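Local coordinates for protein probable dehydrogenase (Bordetella bronchiseptica, PDB 3MOI) that probably catalyses an NAD(P)-dependent oxidoreduction, as a dehydrogenase of the GFO/IDH/MocA family whose substrate is not established, at residues A[96-101]-A[367-372]; A[147-152]-A[225-230]; A[174-179]-A[374-379]; A[195-200]-A[216-221]. One frame throughout, in Å; residues are numbered along the deposited sequence.

Contact 1 (A[96-101]-A[367-372]); sequences PLTLSR and DTLEVC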
loop_
_atom_site.group_PDB
_atom_site.type_symbol
_atom_site.label_atom_id
_atom_site.label_comp_id
_atom_site.label_asym_id
_atom_site.label_seq_id
_atom_site.Cartn_x
_atom_site.Cartn_y
_atom_site.Cartn_z
ATOM N N PRO A 96 24.575 -1.532 3.750
ATOM C CA PRO A 96 24.449 -2.924 3.368
ATOM C C PRO A 96 25.470 -3.787 4.083
ATOM O O PRO A 96 26.594 -3.352 4.264
ATOM C CB PRO A 96 24.718 -2.893 1.859
ATOM C CG PRO A 96 24.462 -1.496 1.426
ATOM C CD PRO A 96 24.865 -0.664 2.592
ATOM N N LEU A 97 25.068 -4.968 4.533
ATOM C CA LEU A 97 26.050 -5.952 5.044
ATOM C C LEU A 97 27.169 -6.138 4.009
ATOM O O LEU A 97 28.338 -5.854 4.309
ATOM C CB LEU A 97 25.395 -7.319 5.275
ATOM C CG LEU A 97 25.709 -8.223 6.467
ATOM C CD1 LEU A 97 25.808 -9.687 6.057
ATOM C CD2 LEU A 97 26.907 -7.807 7.295
ATOM N N THR A 98 26.791 -6.639 2.821
ATOM C CA THR A 98 27.655 -6.879 1.702
ATOM C C THR A 98 26.709 -6.998 0.535
ATOM O O THR A 98 25.520 -7.269 0.735
ATOM C CB THR A 98 28.202 -8.293 1.603
ATOM O OG1 THR A 98 27.824 -9.100 2.735
ATOM C CG2 THR A 98 29.606 -8.305 1.291
ATOM N N LEU A 99 27.281 -6.959 -0.676
ATOM C CA LEU A 99 26.564 -7.222 -1.902
ATOM C C LEU A 99 26.745 -8.674 -2.343
ATOM O O LEU A 99 26.046 -9.141 -3.243
ATOM C CB LEU A 99 27.116 -6.343 -3.007
ATOM C CG LEU A 99 26.565 -4.942 -3.318
ATOM C CD1 LEU A 99 25.976 -4.241 -2.104
ATOM C CD2 LEU A 99 27.671 -4.118 -4.057
ATOM N N SER A 100 27.634 -9.394 -1.686
ATOM C CA SER A 100 28.083 -10.687 -2.185
ATOM C C SER A 100 27.774 -11.905 -1.222
ATOM O O SER A 100 28.233 -11.958 -0.104
ATOM C CB SER A 100 29.578 -10.558 -2.444
ATOM O OG SER A 100 30.248 -11.750 -2.171
ATOM N N ARG A 101 27.051 -12.899 -1.687
ATOM C CA ARG A 101 26.816 -14.045 -0.863
ATOM C C ARG A 101 28.076 -14.719 -0.313
ATOM O O ARG A 101 28.107 -15.127 0.857
ATOM C CB ARG A 101 26.013 -15.029 -1.652
ATOM C CG ARG A 101 24.539 -14.554 -1.972
ATOM C CD ARG A 101 23.923 -15.326 -3.108
ATOM N NE ARG A 101 22.881 -16.237 -2.610
ATOM C CZ ARG A 101 23.036 -17.519 -2.244
ATOM N NH1 ARG A 101 24.233 -18.112 -2.308
ATOM N NH2 ARG A 101 21.962 -18.212 -1.796
ATOM N N ASP A 367 20.436 -13.342 4.837
ATOM C CA ASP A 367 19.065 -13.561 4.496
ATOM C C ASP A 367 18.387 -12.327 3.910
ATOM O O ASP A 367 17.718 -12.414 2.858
ATOM C CB ASP A 367 18.288 -14.128 5.675
ATOM C CG ASP A 367 16.843 -14.397 5.307
ATOM O OD1 ASP A 367 16.505 -15.554 4.852
ATOM O OD2 ASP A 367 16.075 -13.414 5.396
ATOM N N THR A 368 18.636 -11.157 4.485
ATOM C CA THR A 368 18.106 -9.940 3.891
ATOM C C THR A 368 18.773 -9.679 2.541
ATOM O O THR A 368 18.122 -9.254 1.528
ATOM C CB THR A 368 18.283 -8.781 4.838
ATOM O OG1 THR A 368 17.430 -9.010 5.954
ATOM C CG2 THR A 368 17.940 -7.421 4.181
ATOM N N LEU A 369 20.067 -9.925 2.460
ATOM C CA LEU A 369 20.716 -9.768 1.144
ATOM C C LEU A 369 19.990 -10.689 0.155
ATOM O O LEU A 369 19.633 -10.231 -0.921
ATOM C CB LEU A 369 22.196 -10.048 1.226
ATOM C CG LEU A 369 23.023 -10.145 -0.059
ATOM C CD1 LEU A 369 23.051 -8.845 -0.896
ATOM C CD2 LEU A 369 24.385 -10.554 0.331
ATOM N N GLU A 370 19.628 -11.929 0.537
ATOM C CA GLU A 370 19.028 -12.829 -0.476
ATOM C C GLU A 370 17.696 -12.344 -0.881
ATOM O O GLU A 370 17.312 -12.492 -2.023
ATOM C CB GLU A 370 18.921 -14.256 -0.018
ATOM C CG GLU A 370 20.277 -14.928 0.065
ATOM C CD GLU A 370 20.271 -16.270 0.763
ATOM O OE1 GLU A 370 19.204 -16.721 1.228
ATOM O OE2 GLU A 370 21.342 -16.920 0.838
ATOM N N VAL A 371 16.968 -11.742 0.052
ATOM C CA VAL A 371 15.660 -11.216 -0.310
ATOM C C VAL A 371 15.819 -10.045 -1.295
ATOM O O VAL A 371 15.127 -9.985 -2.292
ATOM C CB VAL A 371 14.868 -10.787 0.928
ATOM C CG1 VAL A 371 13.636 -10.023 0.523
ATOM C CG2 VAL A 371 14.541 -12.031 1.815
ATOM N N CYS A 372 16.746 -9.135 -1.038
ATOM C CA CYS A 372 17.064 -8.139 -2.064
ATOM C C CYS A 372 17.391 -8.768 -3.434
ATOM O O CYS A 372 16.884 -8.308 -4.471
ATOM C CB CYS A 372 18.277 -7.310 -1.667
ATOM S SG CYS A 372 18.034 -6.296 -0.184
#
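R101 NH2 lies 3.0 Å from E370 OE2 in a salt bridge that rests on charge alone. The oxygen stands over one face of the guanidinium, well out of its plane, and no N-H points at it. Carboxylate and guanidinium planes are only 9° apart, although the two side chains cross at about a right angle. The other oxygen, E370 OE1, forms a second salt bridge with R387, so the glutamate is shared between two arginines. The apolar half of the contact belongs to L369. Its CG is anti to the backbone N (chi1 171°), and its two methyls reach the turning backbone of the loop: CD1 sits 3.4 Å from T98 O, while CD2 touches the same oxygen and packs against the carbonyl carbon of S100. L99 offers its carbonyl to CD1 as well. S100 is the N-cap of helix 101-114, its OG bonded to E103 N. The C-terminal helix 362-381 is thereby laid against a loop of the Rossmann domain, just after the cis-peptide-linked P96 that closes the Glu-Lys-Pro sequence recurrent in GFO/IDH/MocA dehydrogenases.

Contact 2 (A[147-152]-A[225-230]); sequences MLNCFN and CAVMVY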
loop_
_atom_site.group_PDB
_atom_site.type_symbol
_atom_site.label_atom_id
_atom_site.label_comp_id
_atom_site.label_asym_id
_atom_site.label_seq_id
_atom_site.Cartn_x
_atom_site.Cartn_y
_atom_site.Cartn_z
ATOM N N MET A 147 -1.698 -10.171 7.092
ATOM C CA MET A 147 -1.050 -9.466 6.021
ATOM C C MET A 147 -0.451 -8.191 6.557
ATOM O O MET A 147 -0.927 -7.696 7.513
ATOM C CB MET A 147 -2.008 -9.199 4.845
ATOM C CG MET A 147 -3.086 -8.054 4.981
ATOM S SD MET A 147 -4.088 -7.795 3.483
ATOM C CE MET A 147 -5.161 -6.597 4.241
ATOM N N LEU A 148 0.637 -7.711 5.979
ATOM C CA LEU A 148 1.181 -6.402 6.300
ATOM C C LEU A 148 1.163 -5.521 5.080
ATOM O O LEU A 148 1.306 -6.008 3.979
ATOM C CB LEU A 148 2.645 -6.525 6.694
ATOM C CG LEU A 148 2.987 -6.978 8.107
ATOM C CD1 LEU A 148 2.944 -8.495 8.107
ATOM C CD2 LEU A 148 4.309 -6.456 8.442
ATOM N N ASN A 149 1.083 -4.212 5.280
ATOM C CA ASN A 149 1.199 -3.266 4.169
ATOM C C ASN A 149 2.178 -2.167 4.511
ATOM O O ASN A 149 1.948 -1.432 5.407
ATOM C CB ASN A 149 -0.191 -2.708 3.908
ATOM C CG ASN A 149 -0.270 -1.835 2.667
ATOM O OD1 ASN A 149 0.656 -1.784 1.867
ATOM N ND2 ASN A 149 -1.406 -1.158 2.491
ATOM N N CYS A 150 3.304 -2.073 3.838
ATOM C CA CYS A 150 4.284 -1.042 4.132
ATOM C C CYS A 150 4.488 -0.223 2.895
ATOM O O CYS A 150 4.736 -0.810 1.850
ATOM C CB CYS A 150 5.653 -1.690 4.494
ATOM S SG CYS A 150 5.437 -2.926 5.810
ATOM N N PHE A 151 4.509 1.103 3.008
ATOM C CA PHE A 151 4.961 1.915 1.881
ATOM C C PHE A 151 5.712 3.133 2.373
ATOM O O PHE A 151 5.564 3.536 3.509
ATOM C CB PHE A 151 3.801 2.303 0.932
ATOM C CG PHE A 151 2.696 3.042 1.624
ATOM C CD1 PHE A 151 1.701 2.348 2.305
ATOM C CD2 PHE A 151 2.700 4.440 1.676
ATOM C CE1 PHE A 151 0.718 3.008 2.991
ATOM C CE2 PHE A 151 1.718 5.130 2.383
ATOM C CZ PHE A 151 0.715 4.418 3.037
ATOM N N ASN A 152 6.561 3.693 1.521
ATOM C CA ASN A 152 7.358 4.857 1.850
ATOM C C ASN A 152 7.573 5.527 0.529
ATOM O O ASN A 152 8.073 4.896 -0.348
ATOM C CB ASN A 152 8.679 4.426 2.443
ATOM C CG ASN A 152 9.359 5.540 3.268
ATOM O OD1 ASN A 152 8.863 6.651 3.328
ATOM N ND2 ASN A 152 10.522 5.228 3.894
ATOM N N CYS A 225 1.128 -12.753 3.991
ATOM C CA CYS A 225 1.970 -11.942 3.077
ATOM C C CYS A 225 2.153 -10.485 3.496
ATOM O O CYS A 225 1.339 -9.943 4.203
ATOM C CB CYS A 225 1.388 -11.936 1.687
ATOM S SG CYS A 225 1.151 -13.622 1.042
ATOM N N ALA A 226 3.233 -9.874 3.027
ATOM C CA ALA A 226 3.534 -8.478 3.224
ATOM C C ALA A 226 3.673 -7.779 1.865
ATOM O O ALA A 226 4.379 -8.225 0.997
ATOM C CB ALA A 226 4.795 -8.370 3.910
ATOM N N VAL A 227 2.982 -6.683 1.667
ATOM C CA VAL A 227 3.206 -5.861 0.499
ATOM C C VAL A 227 4.198 -4.791 0.898
ATOM O O VAL A 227 4.057 -4.196 1.953
ATOM C CB VAL A 227 1.852 -5.188 0.052
ATOM C CG1 VAL A 227 2.076 -3.900 -0.776
ATOM C CG2 VAL A 227 0.995 -6.167 -0.698
ATOM N N MET A 228 5.169 -4.513 0.032
ATOM C CA MET A 228 6.226 -3.531 0.285
ATOM C C MET A 228 6.281 -2.682 -0.984
ATOM O O MET A 228 6.414 -3.221 -2.094
ATOM C CB MET A 228 7.536 -4.277 0.542
ATOM C CG MET A 228 8.815 -3.496 0.716
ATOM S SD MET A 228 10.345 -4.553 0.805
ATOM C CE MET A 228 9.506 -5.904 1.420
ATOM N N VAL A 229 6.114 -1.374 -0.817
ATOM C CA VAL A 229 6.171 -0.421 -1.896
ATOM C C VAL A 229 7.087 0.724 -1.500
ATOM O O VAL A 229 7.013 1.241 -0.388
ATOM C CB VAL A 229 4.766 0.184 -2.211
ATOM C CG1 VAL A 229 4.908 1.417 -3.141
ATOM C CG2 VAL A 229 3.831 -0.839 -2.826
ATOM N N TYR A 230 7.933 1.160 -2.420
ATOM C CA TYR A 230 8.940 2.230 -2.142
ATOM C C TYR A 230 9.116 3.040 -3.395
ATOM O O TYR A 230 9.263 2.463 -4.486
ATOM C CB TYR A 230 10.321 1.654 -1.770
ATOM C CG TYR A 230 11.211 2.740 -1.301
ATOM C CD1 TYR A 230 11.406 2.962 0.035
ATOM C CD2 TYR A 230 11.799 3.642 -2.211
ATOM C CE1 TYR A 230 12.201 3.985 0.457
ATOM C CE2 TYR A 230 12.547 4.641 -1.796
ATOM C CZ TYR A 230 12.746 4.827 -0.437
ATOM O OH TYR A 230 13.527 5.869 0.011
#
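L148 and V227 are knit together by the tightest part of this contact, the backbone ladder. L148 N donates to C225 O, and V227 N returns a bond of 2.9 Å to L148 O. C150 N then bonds V227 O, also at 2.9 Å and close to straight (168°), before V229 N to C150 O and N152 N to V229 O continue the ladder at 3.1 Å each. Weak CA-H...O contacts fill in between, such as F151 CA to V229 O. This is an in-register parallel pair within the large mixed sheet of the GFO/IDH/MocA C-terminal domain. Side chains meet more loosely: L148 CB is 4.0 Å from A226 CB, and the side chain of M228, turned to Q182 and I186 of helix 179-190, has no close partner on strand 147-152. The face of N149, F151, V227 and V229 is covered by the second subunit, where F151 meets its own counterpart and N149 ND2 bonds Y153 of that subunit. At the far end N152 and Y230 lie side by side, amide and ring planes 73° apart. N152 O sits 3.8 Å above one face of the Y230 ring, offset toward the rim.

Contact 3 (A[174-179]-A[374-379]); sequences IIYNQL and AVLESS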
loop_
_atom_site.group_PDB
_atom_site.type_symbol
_atom_site.label_atom_id
_atom_site.label_comp_id
_atom_site.label_asym_id
_atom_site.label_seq_id
_atom_site.Cartn_x
_atom_site.Cartn_y
_atom_site.Cartn_z
ATOM N N ILE A 174 17.844 1.982 -4.411
ATOM C CA ILE A 174 16.975 1.688 -3.337
ATOM C C ILE A 174 16.963 0.212 -2.958
ATOM O O ILE A 174 16.543 -0.094 -1.846
ATOM C CB ILE A 174 15.516 2.194 -3.576
ATOM C CG1 ILE A 174 14.812 1.413 -4.659
ATOM C CG2 ILE A 174 15.467 3.690 -3.907
ATOM C CD1 ILE A 174 13.382 0.937 -4.190
ATOM N N ILE A 175 17.416 -0.695 -3.825
ATOM C CA ILE A 175 17.327 -2.083 -3.489
ATOM C C ILE A 175 18.229 -2.435 -2.304
ATOM O O ILE A 175 17.885 -3.274 -1.418
ATOM C CB ILE A 175 17.706 -3.024 -4.670
ATOM C CG1 ILE A 175 16.721 -2.920 -5.862
ATOM C CG2 ILE A 175 17.777 -4.533 -4.182
ATOM C CD1 ILE A 175 15.323 -2.629 -5.526
ATOM N N TYR A 176 19.381 -1.826 -2.273
ATOM C CA TYR A 176 20.329 -2.130 -1.219
ATOM C C TYR A 176 20.364 -1.108 -0.069
ATOM O O TYR A 176 20.911 -1.374 1.003
ATOM C CB TYR A 176 21.712 -2.169 -1.839
ATOM C CG TYR A 176 21.939 -3.250 -2.826
ATOM C CD1 TYR A 176 21.894 -4.600 -2.424
ATOM C CD2 TYR A 176 22.293 -2.955 -4.164
ATOM C CE1 TYR A 176 22.141 -5.627 -3.344
ATOM C CE2 TYR A 176 22.510 -3.978 -5.102
ATOM C CZ TYR A 176 22.465 -5.310 -4.683
ATOM O OH TYR A 176 22.777 -6.347 -5.558
ATOM N N ASN A 177 19.815 0.070 -0.304
ATOM C CA ASN A 177 19.986 1.209 0.635
ATOM C C ASN A 177 18.673 1.617 1.322
ATOM O O ASN A 177 18.668 2.470 2.224
ATOM C CB ASN A 177 20.615 2.363 -0.144
ATOM C CG ASN A 177 21.984 1.967 -0.712
ATOM O OD1 ASN A 177 22.936 1.801 0.034
ATOM N ND2 ASN A 177 22.074 1.767 -2.035
ATOM N N GLN A 178 17.548 1.053 0.869
ATOM C CA GLN A 178 16.244 1.421 1.434
ATOM C C GLN A 178 15.341 0.182 1.720
ATOM O O GLN A 178 14.844 -0.040 2.831
ATOM C CB GLN A 178 15.574 2.412 0.506
ATOM C CG GLN A 178 16.247 3.824 0.453
ATOM C CD GLN A 178 16.022 4.597 1.779
ATOM O OE1 GLN A 178 16.803 4.480 2.737
ATOM N NE2 GLN A 178 14.926 5.317 1.849
ATOM N N LEU A 179 15.149 -0.648 0.727
ATOM C CA LEU A 179 14.321 -1.810 0.892
ATOM C C LEU A 179 14.730 -2.659 2.134
ATOM O O LEU A 179 13.881 -3.210 2.820
ATOM C CB LEU A 179 14.419 -2.626 -0.387
ATOM C CG LEU A 179 13.275 -2.501 -1.390
ATOM C CD1 LEU A 179 12.585 -1.132 -1.402
ATOM C CD2 LEU A 179 13.669 -2.984 -2.803
ATOM N N ALA A 374 16.385 -11.473 -4.654
ATOM C CA ALA A 374 15.204 -12.088 -5.206
ATOM C C ALA A 374 14.290 -11.005 -5.791
ATOM O O ALA A 374 13.610 -11.223 -6.814
ATOM C CB ALA A 374 14.501 -12.961 -4.156
ATOM N N VAL A 375 14.318 -9.815 -5.207
ATOM C CA VAL A 375 13.631 -8.657 -5.799
ATOM C C VAL A 375 14.240 -8.334 -7.171
ATOM O O VAL A 375 13.508 -8.105 -8.157
ATOM C CB VAL A 375 13.709 -7.423 -4.883
ATOM C CG1 VAL A 375 13.285 -6.161 -5.653
ATOM C CG2 VAL A 375 12.813 -7.655 -3.601
ATOM N N LEU A 376 15.568 -8.343 -7.268
ATOM C CA LEU A 376 16.184 -8.087 -8.556
ATOM C C LEU A 376 15.799 -9.178 -9.558
ATOM O O LEU A 376 15.398 -8.822 -10.663
ATOM C CB LEU A 376 17.698 -7.937 -8.478
ATOM C CG LEU A 376 18.244 -6.639 -7.847
ATOM C CD1 LEU A 376 19.722 -6.818 -7.441
ATOM C CD2 LEU A 376 18.057 -5.419 -8.756
ATOM N N GLU A 377 15.859 -10.470 -9.181
ATOM C CA GLU A 377 15.481 -11.527 -10.104
ATOM C C GLU A 377 14.011 -11.454 -10.523
ATOM O O GLU A 377 13.699 -11.606 -11.720
ATOM C CB GLU A 377 15.751 -12.887 -9.521
ATOM C CG GLU A 377 15.389 -14.038 -10.462
ATOM C CD GLU A 377 15.670 -15.444 -9.879
ATOM O OE1 GLU A 377 16.476 -15.560 -8.910
ATOM O OE2 GLU A 377 15.055 -16.438 -10.393
ATOM N N SER A 378 13.104 -11.275 -9.551
ATOM C CA SER A 378 11.675 -11.325 -9.843
ATOM C C SER A 378 11.321 -10.210 -10.817
ATOM O O SER A 378 10.492 -10.381 -11.685
ATOM C CB SER A 378 10.851 -11.121 -8.594
ATOM O OG SER A 378 9.501 -11.174 -8.906
ATOM N N SER A 379 12.000 -9.088 -10.678
ATOM C CA SER A 379 11.719 -7.951 -11.483
ATOM C C SER A 379 12.265 -8.150 -12.898
ATOM O O SER A 379 11.720 -7.660 -13.841
ATOM C CB SER A 379 12.308 -6.679 -10.836
ATOM O OG SER A 379 12.115 -5.585 -11.710
#
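Y176 presents the hydroxyl end of its ring to L376. The leucine CD1 is 3.6 Å from Y176 OH and 4.2 Å from Y176 CZ, approaching obliquely, and the two side chains cross at about a right angle. The Y176 ring is also touched by L369 and L373 from earlier turns of the same long helix, and by L99 of the neighbouring loop, so the phenol is wedged among leucines. I175 divides one branch between two partners: its CG1 is 4.1 Å from L376 CD2, and its CD1 is 4.1 Å from V375 CG1. V375 CG1, anti to the backbone N (chi1 167°), is the methyl that faces the short helix, and L179 CD2 also reaches it at 4.3 Å. Consecutive residues V375 and L376 thus form a small apolar ridge against I175. Between the two segments everything is van der Waals contact of this kind, with helix 362-381 packed on helix 174-177 of the GFO/IDH/MocA C-terminal domain and both resting on one face of its sheet. T201 of strand 194-202 touches I175 and V375, and C214 of strand 213-220 touches V375 and L179. The short helix ends as Q178 leaves helical geometry, yet I174 O still accepts two backbone bonds, from Q178 N and from L179 N at 3.0 Å. On the long helix, S379 OG turns to the sheet, where it bonds the backbone nitrogen of T201.

Contact 4 (A[195-200]-A[216-221]); sequences TAVRAM and AMLTLE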
loop_
_atom_site.group_PDB
_atom_site.type_symbol
_atom_site.label_atom_id
_atom_site.label_comp_id
_atom_site.label_asym_id
_atom_site.label_seq_id
_atom_site.Cartn_x
_atom_site.Cartn_y
_atom_site.Cartn_z
ATOM N N THR A 195 9.460 -16.606 2.301
ATOM C CA THR A 195 9.614 -17.814 1.446
ATOM C C THR A 195 9.325 -17.568 -0.019
ATOM O O THR A 195 9.609 -18.416 -0.833
ATOM C CB THR A 195 8.674 -18.978 1.860
ATOM O OG1 THR A 195 7.331 -18.485 1.884
ATOM C CG2 THR A 195 9.038 -19.507 3.261
ATOM N N ALA A 196 8.778 -16.422 -0.387
ATOM C CA ALA A 196 8.673 -16.129 -1.826
ATOM C C ALA A 196 8.602 -14.614 -2.060
ATOM O O ALA A 196 8.184 -13.870 -1.193
ATOM C CB ALA A 196 7.463 -16.838 -2.437
ATOM N N VAL A 197 9.000 -14.188 -3.247
ATOM C CA VAL A 197 9.131 -12.782 -3.599
ATOM C C VAL A 197 8.635 -12.580 -5.011
ATOM O O VAL A 197 9.205 -13.172 -5.960
ATOM C CB VAL A 197 10.575 -12.331 -3.607
ATOM C CG1 VAL A 197 10.635 -10.865 -3.948
ATOM C CG2 VAL A 197 11.246 -12.628 -2.302
ATOM N N ARG A 198 7.598 -11.747 -5.141
ATOM C CA ARG A 198 7.219 -11.177 -6.402
ATOM C C ARG A 198 7.464 -9.670 -6.336
ATOM O O ARG A 198 6.830 -8.983 -5.509
ATOM C CB ARG A 198 5.737 -11.451 -6.668
ATOM C CG ARG A 198 5.194 -10.829 -7.935
ATOM C CD ARG A 198 5.932 -11.329 -9.200
ATOM N NE ARG A 198 5.415 -10.660 -10.384
ATOM C CZ ARG A 198 6.080 -9.757 -11.089
ATOM N NH1 ARG A 198 7.322 -9.480 -10.751
ATOM N NH2 ARG A 198 5.499 -9.158 -12.150
ATOM N N ALA A 199 8.341 -9.147 -7.203
ATOM C CA ALA A 199 8.635 -7.697 -7.218
ATOM C C ALA A 199 8.873 -7.149 -8.631
ATOM O O ALA A 199 9.229 -7.897 -9.514
ATOM C CB ALA A 199 9.795 -7.392 -6.343
ATOM N N MET A 200 8.690 -5.841 -8.796
ATOM C CA MET A 200 8.906 -5.084 -10.035
ATOM C C MET A 200 9.710 -3.914 -9.555
ATOM O O MET A 200 9.357 -3.364 -8.530
ATOM C CB MET A 200 7.578 -4.511 -10.513
ATOM C CG MET A 200 7.644 -3.585 -11.799
ATOM S SD MET A 200 6.601 -2.129 -11.630
ATOM C CE MET A 200 7.528 -1.300 -10.349
ATOM N N ALA A 216 6.458 -4.738 -4.352
ATOM C CA ALA A 216 6.670 -6.160 -4.014
ATOM C C ALA A 216 5.635 -6.755 -3.111
ATOM O O ALA A 216 5.105 -6.082 -2.235
ATOM C CB ALA A 216 8.089 -6.399 -3.352
ATOM N N MET A 217 5.406 -8.051 -3.320
ATOM C CA MET A 217 4.626 -8.853 -2.451
ATOM C C MET A 217 5.525 -9.972 -1.937
ATOM O O MET A 217 6.044 -10.836 -2.720
ATOM C CB MET A 217 3.386 -9.453 -3.123
ATOM C CG MET A 217 2.357 -9.834 -1.994
ATOM S SD MET A 217 0.784 -10.510 -2.369
ATOM C CE MET A 217 0.849 -9.819 -3.905
ATOM N N LEU A 218 5.642 -10.004 -0.624
ATOM C CA LEU A 218 6.481 -10.963 0.041
ATOM C C LEU A 218 5.605 -12.042 0.650
ATOM O O LEU A 218 4.700 -11.738 1.476
ATOM C CB LEU A 218 7.263 -10.249 1.153
ATOM C CG LEU A 218 8.616 -9.573 0.887
ATOM C CD1 LEU A 218 8.774 -9.034 -0.457
ATOM C CD2 LEU A 218 9.002 -8.533 1.970
ATOM N N THR A 219 5.839 -13.287 0.284
ATOM C CA THR A 219 5.095 -14.352 0.925
ATOM C C THR A 219 5.851 -14.853 2.188
ATOM O O THR A 219 7.020 -15.178 2.136
ATOM C CB THR A 219 4.880 -15.521 -0.012
ATOM O OG1 THR A 219 4.161 -15.056 -1.158
ATOM C CG2 THR A 219 4.094 -16.650 0.706
ATOM N N LEU A 220 5.163 -14.913 3.313
ATOM C CA LEU A 220 5.758 -15.391 4.518
ATOM C C LEU A 220 5.359 -16.853 4.687
ATOM O O LEU A 220 4.686 -17.475 3.894
ATOM C CB LEU A 220 5.342 -14.544 5.696
ATOM C CG LEU A 220 5.572 -13.039 5.580
ATOM C CD1 LEU A 220 5.048 -12.372 6.818
ATOM C CD2 LEU A 220 7.022 -12.676 5.385
ATOM N N GLU A 221 5.800 -17.432 5.742
ATOM C CA GLU A 221 6.024 -18.848 5.742
ATOM C C GLU A 221 4.773 -19.532 6.207
ATOM O O GLU A 221 4.522 -20.661 5.782
ATOM C CB GLU A 221 7.239 -19.082 6.625
ATOM C CG GLU A 221 7.534 -20.396 7.180
ATOM C CD GLU A 221 8.802 -20.245 8.135
ATOM O OE1 GLU A 221 8.914 -19.228 8.963
ATOM O OE2 GLU A 221 9.695 -21.130 7.976
#
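T219 pairs with two residues at once, T195 and A196, which makes a classic beta bulge in the antiparallel hairpin of strands 194-202 and 213-220. T219 O is the shared acceptor: T195 N donates to it at 2.8 Å, nearly along the C=O axis, and A196 N adds a weak bond at 3.3 Å. T195 OG1, set between its own backbone N and carbonyl carbon (chi1 54°), adds another weak one. Beyond the bulge the pairing is regular. T219 N bonds A196 O, R198 N reaches M217 O almost straight (174°), and M217 N answers to R198 O at 2.8 Å. The side chains follow: A196 CB touches T219 CB, and on the opposite face A199 CB packs 3.6 Å from A216 CB. That second face, with V197 and L218, is covered by helices 362-381 and 179-190. The face of A196, R198, M217 and T219 looks to the second subunit. There M217 packs on its counterpart, and R198 reaches across to the neighbour, its NE bonded to Q384 and its NH2 to T219 of that subunit, while T219 OG1 receives the equivalent arginine in return. At the open end of the hairpin, away from its connecting loop, T195 CG2 rests 3.8 Å from E221 CB.

In the fold
Contacts 2 and 4 are neighbours in one sheet, their centres about 10 Å apart: strand 225-231 pairs with strand 213-220, with A226 O 2.7 Å from L218 N in a probable hydrogen bond. The second subunit touches both. Contact 3 lies on the other side of this sheet, about 11 Å from contact 4 between centres, where S378 OG lies 2.9 Å from A199 N. Helix 362-381 carries contact 3 on to contact 1, about 10 Å away between centres, with C372 SG packed on I175 O. Contact 1 thus joins the Rossmann domain, probably the dinucleotide-binding part, to the sheet domain; its centre is about 19 Å from that of contact 2.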